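Local coordinates for protein CRISPR system Cmr subunit Cmr5 (Thermus thermophilus HB8, PDB 2ZOP) that is probably part of the Cmr ribonucleoprotein complex of CRISPR type III-B immunity, which protects against mobile genetic elements such as viruses and plasmids, at residues 48-52 with 75-79. Residues are numbered along the deposited sequence.
Sequences LAFVD and LRELA
Helical segments 48-52 and 75-79 pack nearly antiparallel. Both have regular alpha-helical backbone angles, and a backbone hydrogen bond closes each turn: Asp52 N to Leu48 O at 3.0 Å, Ala79 N to Leu75 O at 2.8 Å. The segment axes approach to 10.5 Å and cross at -157°. Leu48 CA lies 6.4 Å from Ala79 CA, and Asp52 CA 7.2 Å from Leu75 CA. Leu75 is the main bump of its segment. With chi1 t and chi2 p it fills the hollow lined by Leu48, Val51 and Asp52. Leu75 CD2 lies 3.8 Å from Val51 CG1 and 3.7 Å from Asp52 N, and Leu75 CD1 3.9 Å from Leu48 CD2. Leu48, chi1 m and chi2 t, fills the hollow between Leu75, Leu78 and Ala79. Leu48 CD1 is 4.0 Å from both Leu78 CG and Ala79 CA, close to the backbone because alanine is small. This is plain helix packing in an all-alpha fold, joining helix 44-52 to helix 75-84. Leu78 continues the apolar core onto helices 57-69 and 87-111, and Val51 onto helix 25-42. On the far side of helix 44-52, Phe50 packs on Leu88 of a second subunit. At the outer edge Asp52 OD1 lies over one face of the Arg76 guanidinium, 4.4 Å from Arg76 NH2. It lies out of the guanidinium plane, beyond salt-bridge range, and no N-H points at it; its salt bridge is with Lys60. No hydrogen bond crosses, so apolar packing is the main link, with longer-range charge attraction at the edge.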
ATOM      1  N   LEU A  48       9.349  -3.808 -10.853  1.00 12.20           N
ATOM      2  CA  LEU A  48      10.472  -4.362 -11.607  1.00 13.84           C
ATOM      3  C   LEU A  48      10.033  -5.335 -12.694  1.00 14.23           C
ATOM      4  O   LEU A  48      10.610  -5.367 -13.784  1.00 16.15           O
ATOM      5  CB  LEU A  48      11.452  -5.052 -10.652  1.00 12.46           C
ATOM      6  CG  LEU A  48      12.067  -4.130  -9.589  1.00 18.80           C
ATOM      7  CD1 LEU A  48      13.037  -4.913  -8.704  1.00 14.66           C
ATOM      8  CD2 LEU A  48      12.803  -2.990 -10.276  1.00 16.11           C
ATOM      9  N   ALA A  49       9.007  -6.123 -12.404  1.00 14.32           N
ATOM     10  CA  ALA A  49       8.505  -7.096 -13.367  1.00 14.07           C
ATOM     11  C   ALA A  49       7.848  -6.396 -14.554  1.00 15.15           C
ATOM     12  O   ALA A  49       7.885  -6.900 -15.677  1.00 18.81           O
ATOM     13  CB  ALA A  49       7.505  -8.043 -12.686  1.00 15.25           C
ATOM     14  N   PHE A  50       7.238  -5.242 -14.295  1.00 13.25           N
ATOM     15  CA  PHE A  50       6.597  -4.464 -15.341  1.00 15.26           C
ATOM     16  C   PHE A  50       7.695  -3.952 -16.282  1.00 14.56           C
ATOM     17  O   PHE A  50       7.585  -4.083 -17.501  1.00 17.37           O
ATOM     18  CB  PHE A  50       5.831  -3.273 -14.746  1.00 11.06           C
ATOM     19  CG  PHE A  50       5.239  -2.363 -15.784  1.00 15.98           C
ATOM     20  CD1 PHE A  50       4.065  -2.711 -16.445  1.00 14.02           C
ATOM     21  CD2 PHE A  50       5.879  -1.174 -16.133  1.00 15.78           C
ATOM     22  CE1 PHE A  50       3.537  -1.894 -17.444  1.00 16.30           C
ATOM     23  CE2 PHE A  50       5.361  -0.347 -17.128  1.00 21.86           C
ATOM     24  CZ  PHE A  50       4.182  -0.713 -17.788  1.00 17.17           C
ATOM     25  N   VAL A  51       8.759  -3.386 -15.717  1.00 11.31           N
ATOM     26  CA  VAL A  51       9.847  -2.883 -16.543  1.00 11.67           C
ATOM     27  C   VAL A  51      10.477  -4.000 -17.376  1.00 14.16           C
ATOM     28  O   VAL A  51      10.699  -3.837 -18.565  1.00 14.42           O
ATOM     29  CB  VAL A  51      10.962  -2.230 -15.700  1.00 14.55           C
ATOM     30  CG1 VAL A  51      12.055  -1.696 -16.630  1.00 14.60           C
ATOM     31  CG2 VAL A  51      10.392  -1.101 -14.854  1.00 16.18           C
ATOM     32  N   ASP A  52      10.757  -5.134 -16.747  1.00 17.62           N
ATOM     33  CA  ASP A  52      11.374  -6.257 -17.451  1.00 20.50           C
ATOM     34  C   ASP A  52      10.523  -6.842 -18.564  1.00 20.65           C
ATOM     35  O   ASP A  52      11.047  -7.451 -19.488  1.00 20.78           O
ATOM     36  CB  ASP A  52      11.720  -7.379 -16.476  1.00 25.58           C
ATOM     37  CG  ASP A  52      12.172  -8.652 -17.192  1.00 33.42           C
ATOM     38  OD1 ASP A  52      13.148  -8.588 -17.974  1.00 33.82           O
ATOM     39  OD2 ASP A  52      11.550  -9.712 -16.976  1.00 35.90           O
ATOM     40  N   LEU A  75      19.006  -5.275 -14.567  1.00 16.78           N
ATOM     41  CA  LEU A  75      17.673  -5.410 -13.992  1.00 16.28           C
ATOM     42  C   LEU A  75      17.422  -6.815 -13.444  1.00 15.17           C
ATOM     43  O   LEU A  75      16.860  -6.963 -12.354  1.00 14.88           O
ATOM     44  CB  LEU A  75      16.603  -5.063 -15.041  1.00 13.98           C
ATOM     45  CG  LEU A  75      15.148  -5.069 -14.554  1.00 19.58           C
ATOM     46  CD1 LEU A  75      15.003  -4.139 -13.343  1.00 13.84           C
ATOM     47  CD2 LEU A  75      14.224  -4.617 -15.678  1.00 15.30           C
ATOM     48  N   ARG A  76      17.833  -7.844 -14.195  1.00 14.68           N
ATOM     49  CA  ARG A  76      17.628  -9.220 -13.745  1.00 17.31           C
ATOM     50  C   ARG A  76      18.271  -9.508 -12.391  1.00 18.44           C
ATOM     51  O   ARG A  76      17.664 -10.156 -11.535  1.00 17.27           O
ATOM     52  CB  ARG A  76      18.168 -10.237 -14.767  1.00 21.27           C
ATOM     53  CG  ARG A  76      17.230 -10.527 -15.918  1.00 27.78           C
ATOM     54  CD  ARG A  76      17.726 -11.707 -16.749  1.00 31.84           C
ATOM     55  NE  ARG A  76      16.821 -12.008 -17.855  1.00 36.81           N
ATOM     56  CZ  ARG A  76      16.612 -11.206 -18.896  1.00 42.30           C
ATOM     57  NH1 ARG A  76      17.244 -10.045 -18.991  1.00 44.36           N
ATOM     58  NH2 ARG A  76      15.763 -11.565 -19.848  1.00 46.44           N
ATOM     59  N   GLU A  77      19.499  -9.048 -12.184  1.00 17.40           N
ATOM     60  CA  GLU A  77      20.130  -9.322 -10.896  1.00 19.50           C
ATOM     61  C   GLU A  77      19.390  -8.599  -9.763  1.00 16.96           C
ATOM     62  O   GLU A  77      19.159  -9.170  -8.698  1.00 15.40           O
ATOM     63  CB  GLU A  77      21.605  -8.924 -10.905  1.00 17.04           C
ATOM     64  CG  GLU A  77      22.302  -9.307  -9.608  1.00 23.75           C
ATOM     65  CD  GLU A  77      23.774  -8.964  -9.581  1.00 23.43           C
ATOM     66  OE1 GLU A  77      24.139  -7.843  -9.964  1.00 25.14           O
ATOM     67  OE2 GLU A  77      24.572  -9.819  -9.152  1.00 30.92           O
ATOM     68  N   LEU A  78      19.015  -7.345  -9.998  1.00 16.23           N
ATOM     69  CA  LEU A  78      18.278  -6.570  -8.992  1.00 17.18           C
ATOM     70  C   LEU A  78      16.936  -7.260  -8.673  1.00 15.54           C
ATOM     71  O   LEU A  78      16.555  -7.405  -7.510  1.00 13.84           O
ATOM     72  CB  LEU A  78      18.031  -5.141  -9.505  1.00 16.03           C
ATOM     73  CG  LEU A  78      17.024  -4.260  -8.732  1.00 16.64           C
ATOM     74  CD1 LEU A  78      17.532  -3.980  -7.312  1.00 12.82           C
ATOM     75  CD2 LEU A  78      16.807  -2.942  -9.487  1.00 12.55           C
ATOM     76  N   ALA A  79      16.230  -7.701  -9.712  1.00 16.99           N
ATOM     77  CA  ALA A  79      14.939  -8.367  -9.523  1.00 19.89           C
ATOM     78  C   ALA A  79      15.078  -9.632  -8.672  1.00 21.28           C
ATOM     79  O   ALA A  79      14.243  -9.907  -7.811  1.00 20.83           O
ATOM     80  CB  ALA A  79      14.319  -8.716 -10.889  1.00 21.20           C
TER